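Long-range contacts in ABC transporter, periplasmic substrate-binding protein (Thermotoga maritima, PDB 2HPG), which probably binds a solute in the periplasm and delivers it to a tripartite ATP-independent (TRAP) membrane transporter: residues G85-I93 with A168-L176; Y9-L17 with G65-D73. All coordinates share one frame; numbering follows the deposited sequence.

Contact 1. Residues G85-I93 with A168-L176; sequences GVMNLAYFI and AWQESIRSL
Ala-168 sets its methyl against the side chain of Asn-88, CB to CB 3.8 Å, and the CD2 methyl of the neighbouring Leu-89 reaches the same turn of helix 167-176, 4.0 Å from Ala-168 CB. Next along the helix, Trp-169 starts out pointing away from residues 85-93. Its CG lies anti to the carbonyl carbon (chi1 -53°), and from there the indole swings back until one of its faces receives the end of Asn-88; the amide plane is turned 63° from that of the ring. Phe-225 of strand 218-234 meets the same indole edge-to-face. The contact thus joins helix 167-176 to the turn that leads into helix 92-95, within the family 7 solute-binding protein fold. Polar grip comes from Ser-172, whose hydroxyl is buried and held from two directions. It donates to Ala-168 O one turn back, at 2.6 Å from OG and nearly in line with the carbonyl, and accepts from Ala-90 N at 3.2 Å. Packing is tight here, since Leu-89 CD2 also lies 3.1 Å from Ser-172 OG. The backbone of Leu-89 to Phe-92 makes a type II turn, closed by Phe-92 N bonding to Leu-89 O, and it presents the Ala-90 methyl to Ser-172, both CB atoms 3.9 Å apart. Tyr-91, which takes the positive phi of this turn, also occupies the N-cap position of helix 92-95. At the far end of the contact Leu-176 CD2 approaches the edge of the Tyr-91 ring, 4.4 Å from CE1, while the phenol hydroxyl bonds to Thr-222 O.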
loop_
_atom_site.group_PDB
_atom_site.type_symbol
_atom_site.label_atom_id
_atom_site.label_comp_id
_atom_site.label_asym_id
_atom_site.label_seq_id
_atom_site.Cartn_x
_atom_site.Cartn_y
_atom_site.Cartn_z
ATOM N N GLY A 85 5.550 -8.495 6.716
ATOM C CA GLY A 85 4.676 -8.850 5.602
ATOM C C GLY A 85 3.231 -9.166 5.956
ATOM O O GLY A 85 2.363 -9.166 5.077
ATOM N N VAL A 86 2.960 -9.396 7.237
ATOM C CA VAL A 86 1.593 -9.581 7.708
ATOM C C VAL A 86 0.688 -8.371 7.363
ATOM O O VAL A 86 -0.535 -8.526 7.205
ATOM C CB VAL A 86 1.552 -9.887 9.250
ATOM C CG1 VAL A 86 1.811 -8.653 10.044
ATOM C CG2 VAL A 86 0.198 -10.530 9.627
HETATM N N MSE A 87 1.286 -7.186 7.217
HETATM C CA MSE A 87 0.508 -5.964 6.963
HETATM C C MSE A 87 0.028 -5.788 5.505
HETATM O O MSE A 87 -0.647 -4.799 5.204
HETATM C CB MSE A 87 1.284 -4.738 7.426
HETATM C CG MSE A 87 1.783 -4.880 8.858
HETATM SE SE MSE A 87 2.440 -3.279 9.668
HETATM C CE MSE A 87 1.261 -1.961 8.861
ATOM N N ASN A 88 0.348 -6.737 4.631
ATOM C CA ASN A 88 -0.147 -6.736 3.236
ATOM C C ASN A 88 -1.098 -7.900 2.966
ATOM O O ASN A 88 -1.492 -8.161 1.815
ATOM C CB ASN A 88 1.026 -6.774 2.236
ATOM C CG ASN A 88 0.834 -5.807 1.062
ATOM O OD1 ASN A 88 -0.123 -5.919 0.304
ATOM N ND2 ASN A 88 1.713 -4.839 0.950
ATOM N N LEU A 89 -1.480 -8.599 4.027
ATOM C CA LEU A 89 -2.373 -9.724 3.888
ATOM C C LEU A 89 -3.847 -9.293 3.968
ATOM O O LEU A 89 -4.194 -8.255 4.568
ATOM C CB LEU A 89 -2.022 -10.822 4.915
ATOM C CG LEU A 89 -0.817 -11.682 4.542
ATOM C CD1 LEU A 89 -0.605 -12.745 5.596
ATOM C CD2 LEU A 89 -1.000 -12.337 3.203
ATOM N N ALA A 90 -4.695 -10.085 3.318
ATOM C CA ALA A 90 -6.125 -9.794 3.222
ATOM C C ALA A 90 -6.713 -9.562 4.594
ATOM O O ALA A 90 -6.428 -10.303 5.513
ATOM C CB ALA A 90 -6.871 -10.929 2.506
ATOM N N TYR A 91 -7.507 -8.501 4.711
ATOM C CA TYR A 91 -8.233 -8.116 5.943
ATOM C C TYR A 91 -7.405 -7.772 7.170
ATOM O O TYR A 91 -7.990 -7.553 8.223
ATOM C CB TYR A 91 -9.331 -9.139 6.312
ATOM C CG TYR A 91 -10.396 -9.183 5.263
ATOM C CD1 TYR A 91 -10.440 -10.210 4.340
ATOM C CD2 TYR A 91 -11.324 -8.151 5.146
ATOM C CE1 TYR A 91 -11.393 -10.220 3.340
ATOM C CE2 TYR A 91 -12.296 -8.171 4.146
ATOM C CZ TYR A 91 -12.327 -9.207 3.264
ATOM O OH TYR A 91 -13.274 -9.217 2.253
ATOM N N PHE A 92 -6.078 -7.664 7.037
ATOM C CA PHE A 92 -5.224 -7.246 8.156
ATOM C C PHE A 92 -5.806 -6.086 8.983
ATOM O O PHE A 92 -5.899 -6.179 10.210
ATOM C CB PHE A 92 -3.778 -6.900 7.690
ATOM C CG PHE A 92 -2.936 -6.266 8.780
ATOM C CD1 PHE A 92 -2.310 -7.062 9.737
ATOM C CD2 PHE A 92 -2.826 -4.889 8.881
ATOM C CE1 PHE A 92 -1.571 -6.485 10.775
ATOM C CE2 PHE A 92 -2.113 -4.296 9.917
ATOM C CZ PHE A 92 -1.461 -5.100 10.861
ATOM N N ILE A 93 -6.170 -4.970 8.362
ATOM C CA ILE A 93 -6.595 -3.815 9.169
ATOM C C ILE A 93 -7.922 -4.134 9.888
ATOM O O ILE A 93 -8.220 -3.560 10.947
ATOM C CB ILE A 93 -6.693 -2.486 8.355
ATOM C CG1 ILE A 93 -6.386 -1.282 9.247
ATOM C CG2 ILE A 93 -8.059 -2.311 7.735
ATOM C CD1 ILE A 93 -4.893 -1.098 9.543
ATOM N N ALA A 168 2.340 -12.018 -0.646
ATOM C CA ALA A 168 1.245 -11.541 0.207
ATOM C C ALA A 168 -0.051 -11.340 -0.593
ATOM O O ALA A 168 -1.129 -11.722 -0.151
ATOM C CB ALA A 168 1.632 -10.264 0.933
ATOM N N TRP A 169 0.069 -10.765 -1.781
ATOM C CA TRP A 169 -1.082 -10.579 -2.673
ATOM C C TRP A 169 -1.596 -11.875 -3.289
ATOM O O TRP A 169 -2.796 -12.163 -3.250
ATOM C CB TRP A 169 -0.704 -9.676 -3.832
ATOM C CG TRP A 169 -0.090 -8.359 -3.502
ATOM C CD1 TRP A 169 1.240 -8.072 -3.502
ATOM C CD2 TRP A 169 -0.770 -7.103 -3.264
ATOM N NE1 TRP A 169 1.435 -6.731 -3.246
ATOM C CE2 TRP A 169 0.221 -6.121 -3.088
ATOM C CE3 TRP A 169 -2.117 -6.730 -3.172
ATOM C CZ2 TRP A 169 -0.086 -4.771 -2.834
ATOM C CZ3 TRP A 169 -2.427 -5.397 -2.932
ATOM C CH2 TRP A 169 -1.410 -4.434 -2.748
ATOM N N GLN A 170 -0.683 -12.637 -3.895
ATOM C CA GLN A 170 -1.048 -13.848 -4.621
ATOM C C GLN A 170 -1.744 -14.843 -3.704
ATOM O O GLN A 170 -2.813 -15.366 -4.029
ATOM C CB GLN A 170 0.177 -14.487 -5.279
ATOM C CG GLN A 170 0.875 -13.628 -6.321
ATOM C CD GLN A 170 0.159 -13.568 -7.633
ATOM O OE1 GLN A 170 -0.110 -14.600 -8.224
ATOM N NE2 GLN A 170 -0.125 -12.354 -8.121
ATOM N N GLU A 171 -1.143 -15.095 -2.552
ATOM C CA GLU A 171 -1.675 -16.069 -1.591
ATOM C C GLU A 171 -2.980 -15.615 -0.976
ATOM O O GLU A 171 -3.846 -16.428 -0.731
ATOM C CB GLU A 171 -0.667 -16.303 -0.468
ATOM C CG GLU A 171 0.627 -16.921 -0.945
ATOM C CD GLU A 171 0.479 -18.370 -1.329
ATOM O OE1 GLU A 171 -0.498 -19.017 -0.876
ATOM O OE2 GLU A 171 1.346 -18.860 -2.099
ATOM N N SER A 172 -3.104 -14.317 -0.714
ATOM C CA SER A 172 -4.352 -13.733 -0.236
ATOM C C SER A 172 -5.517 -13.957 -1.219
ATOM O O SER A 172 -6.566 -14.481 -0.832
ATOM C CB SER A 172 -4.163 -12.238 0.021
ATOM O OG SER A 172 -3.386 -12.032 1.188
ATOM N N ILE A 173 -5.324 -13.570 -2.478
ATOM C CA ILE A 173 -6.370 -13.705 -3.497
ATOM C C ILE A 173 -6.703 -15.162 -3.776
ATOM O O ILE A 173 -7.880 -15.525 -4.001
ATOM C CB ILE A 173 -5.984 -12.979 -4.809
ATOM C CG1 ILE A 173 -5.943 -11.457 -4.586
ATOM C CG2 ILE A 173 -6.950 -13.319 -5.926
ATOM C CD1 ILE A 173 -7.166 -10.882 -3.890
ATOM N N ARG A 174 -5.678 -16.006 -3.740
ATOM C CA ARG A 174 -5.885 -17.460 -3.821
ATOM C C ARG A 174 -6.720 -18.001 -2.656
ATOM O O ARG A 174 -7.609 -18.806 -2.855
ATOM C CB ARG A 174 -4.542 -18.189 -3.897
ATOM C CG ARG A 174 -4.654 -19.671 -4.136
ATOM C CD ARG A 174 -3.275 -20.273 -4.320
ATOM N NE ARG A 174 -3.280 -21.738 -4.330
ATOM C CZ ARG A 174 -3.269 -22.510 -3.237
ATOM N NH1 ARG A 174 -3.296 -21.973 -2.026
ATOM N NH2 ARG A 174 -3.244 -23.843 -3.352
ATOM N N SER A 175 -6.439 -17.557 -1.441
ATOM C CA SER A 175 -7.173 -18.041 -0.280
ATOM C C SER A 175 -8.648 -17.597 -0.272
ATOM O O SER A 175 -9.507 -18.311 0.256
ATOM C CB SER A 175 -6.490 -17.588 1.005
ATOM O OG SER A 175 -6.796 -16.230 1.253
ATOM N N LEU A 176 -8.938 -16.426 -0.852
ATOM C CA LEU A 176 -10.325 -15.928 -0.983
ATOM C C LEU A 176 -11.158 -16.728 -1.977
ATOM O O LEU A 176 -12.386 -16.746 -1.891
ATOM C CB LEU A 176 -10.335 -14.455 -1.385
ATOM C CG LEU A 176 -9.749 -13.500 -0.352
ATOM C CD1 LEU A 176 -9.959 -12.035 -0.752
ATOM C CD2 LEU A 176 -10.324 -13.777 1.015
#

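Contact 2. Residues Y9-L17 with G65-D73; sequences YTLRFGHVL and GAPVGWNTD
Thr-10 O touches Pro-67 CB at 3.3 Å where strands 9-14 and 68-73 begin to run side by side. They are parallel neighbours, and with strand 42-47 on the other flank of 9-14 they give the strand order 2-1-3 of type II periplasmic binding proteins. Leu-11 lays CD1 along the backbone of Pro-67 and Val-68. Arg-12 supplies both backbone groups: its N bonds to Pro-67 O almost straight (179°), and its O accepts from Gly-69 N. Beside that carbonyl sits Val-68 CG2, 3.1 Å from Arg-12 O. Phe-13, with CG anti to its own N (chi1 -160°), folds its ring over the opposing chain, so that Gly-69 C and Trp-70 N lie under one face and CD1 comes 3.5 Å from Gly-69 CA. A side chain at Gly-69 would run into this ring. Phe-27 and, edge-to-face, Trp-30 of helix 22-37 also meet it. Were it cut back to an alanine, a gap would probably open over Gly-69 and both rings would lose a partner. Gly-14 bonds through N to Gly-69 O and through O to Asn-71 N; a CB on Gly-14 would strike the Trp-70 indole. Beyond the strand, His-15 turns one face to the edge of the Trp-70 six-membered ring in a T-shaped pair, planes 56° apart. NE2 of this imidazole bonds to Glu-56, while CB of His-15 rests 3.7 Å from Asn-71 O.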
loop_
_atom_site.group_PDB
_atom_site.type_symbol
_atom_site.label_atom_id
_atom_site.label_comp_id
_atom_site.label_asym_id
_atom_site.label_seq_id
_atom_site.Cartn_x
_atom_site.Cartn_y
_atom_site.Cartn_z
ATOM N N TYR A 9 22.393 18.363 1.432
ATOM C CA TYR A 9 21.986 16.979 1.274
ATOM C C TYR A 9 20.883 16.940 0.238
ATOM O O TYR A 9 20.005 17.796 0.243
ATOM C CB TYR A 9 21.451 16.426 2.586
ATOM C CG TYR A 9 22.367 16.602 3.774
ATOM C CD1 TYR A 9 23.319 15.650 4.078
ATOM C CD2 TYR A 9 22.252 17.706 4.612
ATOM C CE1 TYR A 9 24.147 15.788 5.169
ATOM C CE2 TYR A 9 23.071 17.853 5.711
ATOM C CZ TYR A 9 24.026 16.887 5.982
ATOM O OH TYR A 9 24.865 17.006 7.074
ATOM N N THR A 10 20.942 15.971 -0.667
ATOM C CA THR A 10 19.894 15.789 -1.663
ATOM C C THR A 10 19.404 14.346 -1.576
ATOM O O THR A 10 20.215 13.414 -1.486
ATOM C CB THR A 10 20.379 16.135 -3.073
ATOM O OG1 THR A 10 20.761 17.511 -3.104
ATOM C CG2 THR A 10 19.274 15.935 -4.096
ATOM N N LEU A 11 18.075 14.193 -1.514
ATOM C CA LEU A 11 17.412 12.884 -1.489
ATOM C C LEU A 11 16.578 12.767 -2.761
ATOM O O LEU A 11 15.787 13.657 -3.054
ATOM C CB LEU A 11 16.488 12.757 -0.262
ATOM C CG LEU A 11 15.703 11.435 -0.142
ATOM C CD1 LEU A 11 16.633 10.235 0.004
ATOM C CD2 LEU A 11 14.703 11.495 1.039
ATOM N N ARG A 12 16.747 11.672 -3.501
ATOM C CA ARG A 12 15.894 11.367 -4.653
ATOM C C ARG A 12 14.916 10.252 -4.290
ATOM O O ARG A 12 15.319 9.127 -4.025
ATOM C CB ARG A 12 16.759 10.994 -5.847
ATOM C CG ARG A 12 17.768 12.085 -6.108
ATOM C CD ARG A 12 18.484 11.998 -7.445
ATOM N NE ARG A 12 19.314 13.193 -7.597
ATOM C CZ ARG A 12 20.462 13.412 -6.964
ATOM N NH1 ARG A 12 20.992 12.512 -6.132
ATOM N NH2 ARG A 12 21.095 14.547 -7.165
ATOM N N PHE A 13 13.632 10.583 -4.276
ATOM C CA PHE A 13 12.617 9.692 -3.747
ATOM C C PHE A 13 11.689 9.241 -4.847
ATOM O O PHE A 13 11.011 10.071 -5.432
ATOM C CB PHE A 13 11.820 10.407 -2.670
ATOM C CG PHE A 13 11.103 9.468 -1.746
ATOM C CD1 PHE A 13 11.717 9.014 -0.598
ATOM C CD2 PHE A 13 9.827 9.033 -2.036
ATOM C CE1 PHE A 13 11.073 8.136 0.254
ATOM C CE2 PHE A 13 9.184 8.153 -1.193
ATOM C CZ PHE A 13 9.810 7.708 -0.043
ATOM N N GLY A 14 11.631 7.933 -5.104
ATOM C CA GLY A 14 10.910 7.429 -6.262
ATOM C C GLY A 14 9.709 6.533 -6.021
ATOM O O GLY A 14 9.367 6.182 -4.892
ATOM N N HIS A 15 9.082 6.143 -7.124
ATOM C CA HIS A 15 7.920 5.275 -7.094
ATOM C C HIS A 15 6.705 5.903 -6.420
ATOM O O HIS A 15 5.905 5.205 -5.815
ATOM C CB HIS A 15 8.259 3.918 -6.434
ATOM C CG HIS A 15 9.034 2.998 -7.325
ATOM N ND1 HIS A 15 9.287 1.681 -6.998
ATOM C CD2 HIS A 15 9.614 3.204 -8.533
ATOM C CE1 HIS A 15 10.000 1.121 -7.963
ATOM N NE2 HIS A 15 10.213 2.024 -8.904
ATOM N N VAL A 16 6.527 7.213 -6.563
ATOM C CA VAL A 16 5.401 7.871 -5.918
ATOM C C VAL A 16 4.124 7.857 -6.782
ATOM O O VAL A 16 3.253 8.716 -6.614
ATOM C CB VAL A 16 5.747 9.307 -5.483
ATOM C CG1 VAL A 16 7.043 9.317 -4.701
ATOM C CG2 VAL A 16 5.804 10.263 -6.684
ATOM N N LEU A 17 4.004 6.854 -7.651
ATOM C CA LEU A 17 2.808 6.622 -8.456
ATOM C C LEU A 17 2.685 7.669 -9.572
ATOM O O LEU A 17 3.716 8.201 -10.003
ATOM C CB LEU A 17 1.549 6.463 -7.576
ATOM C CG LEU A 17 1.696 5.471 -6.409
ATOM C CD1 LEU A 17 0.377 5.219 -5.725
ATOM C CD2 LEU A 17 2.305 4.150 -6.870
ATOM N N GLY A 65 23.646 2.309 0.232
ATOM C CA GLY A 65 23.823 3.588 0.941
ATOM C C GLY A 65 23.606 4.843 0.102
ATOM O O GLY A 65 23.876 5.963 0.569
ATOM N N ALA A 66 23.117 4.663 -1.127
ATOM C CA ALA A 66 22.757 5.783 -2.025
ATOM C C ALA A 66 21.719 6.720 -1.379
ATOM O O ALA A 66 20.916 6.276 -0.557
ATOM C CB ALA A 66 22.217 5.241 -3.340
ATOM N N PRO A 67 21.734 8.015 -1.747
ATOM C CA PRO A 67 20.756 8.999 -1.262
ATOM C C PRO A 67 19.432 8.869 -2.009
ATOM O O PRO A 67 19.017 9.762 -2.752
ATOM C CB PRO A 67 21.433 10.334 -1.565
ATOM C CG PRO A 67 22.247 10.072 -2.775
ATOM C CD PRO A 67 22.708 8.623 -2.672
ATOM N N VAL A 68 18.771 7.744 -1.781
ATOM C CA VAL A 68 17.547 7.409 -2.482
ATOM C C VAL A 68 16.493 6.858 -1.510
ATOM O O VAL A 68 16.823 6.288 -0.467
ATOM C CB VAL A 68 17.832 6.401 -3.623
ATOM C CG1 VAL A 68 18.111 5.024 -3.061
ATOM C CG2 VAL A 68 16.661 6.352 -4.586
ATOM N N GLY A 69 15.223 7.065 -1.856
ATOM C CA GLY A 69 14.119 6.497 -1.114
ATOM C C GLY A 69 13.070 5.938 -2.034
ATOM O O GLY A 69 13.064 6.240 -3.234
ATOM N N TRP A 70 12.187 5.108 -1.482
ATOM C CA TRP A 70 11.103 4.534 -2.262
ATOM C C TRP A 70 9.816 4.432 -1.462
ATOM O O TRP A 70 9.820 4.143 -0.250
ATOM C CB TRP A 70 11.460 3.134 -2.784
ATOM C CG TRP A 70 12.753 3.072 -3.485
ATOM C CD1 TRP A 70 13.951 2.655 -2.971
ATOM C CD2 TRP A 70 13.004 3.442 -4.845
ATOM N NE1 TRP A 70 14.936 2.759 -3.927
ATOM C CE2 TRP A 70 14.380 3.240 -5.087
ATOM C CE3 TRP A 70 12.205 3.942 -5.873
ATOM C CZ2 TRP A 70 14.967 3.500 -6.328
ATOM C CZ3 TRP A 70 12.791 4.208 -7.112
ATOM C CH2 TRP A 70 14.156 3.988 -7.325
ATOM N N ASN A 71 8.721 4.667 -2.175
ATOM C CA ASN A 71 7.381 4.328 -1.747
ATOM C C ASN A 71 7.191 2.862 -2.070
ATOM O O ASN A 71 7.011 2.514 -3.232
ATOM C CB ASN A 71 6.382 5.193 -2.526
ATOM C CG ASN A 71 4.925 4.780 -2.318
ATOM O OD1 ASN A 71 4.427 4.790 -1.202
ATOM N ND2 ASN A 71 4.221 4.486 -3.416
ATOM N N THR A 72 7.260 1.994 -1.068
ATOM C CA THR A 72 7.112 0.553 -1.312
ATOM C C THR A 72 5.999 -0.005 -0.402
ATOM O O THR A 72 5.100 0.734 -0.021
ATOM C CB THR A 72 8.466 -0.157 -1.125
ATOM O OG1 THR A 72 8.354 -1.537 -1.487
ATOM C CG2 THR A 72 8.954 -0.027 0.294
ATOM N N ASP A 73 6.034 -1.300 -0.070
ATOM C CA ASP A 73 5.045 -1.868 0.851
ATOM C C ASP A 73 5.600 -3.063 1.632
ATOM O O ASP A 73 6.735 -3.482 1.393
ATOM C CB ASP A 73 3.784 -2.237 0.090
ATOM C CG ASP A 73 4.026 -3.274 -0.976
ATOM O OD1 ASP A 73 4.901 -4.154 -0.807
ATOM O OD2 ASP A 73 3.306 -3.218 -1.982
#

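The two contacts lie on opposite sides of the chain's centre, about 26 Å apart between their own centres, and differ in make-up. Contact 1 is wholly buried and joins a turn to a helix through alanine and leucine methyls, an indole face and a single backbone-to-serine bond. Contact 2 is only partly buried, and a regular series of backbone bonds pairs two strands, with aromatic rings packed on both faces and Arg-12 exposed. Strand 218-234 borders both: Thr-222 and Phe-225 adjoin contact 1, Val-233 and Glu-231 contact 2. The two contacts also meet at Asp-73, which caps helix 74-77 and packs against Asn-88 and Trp-169.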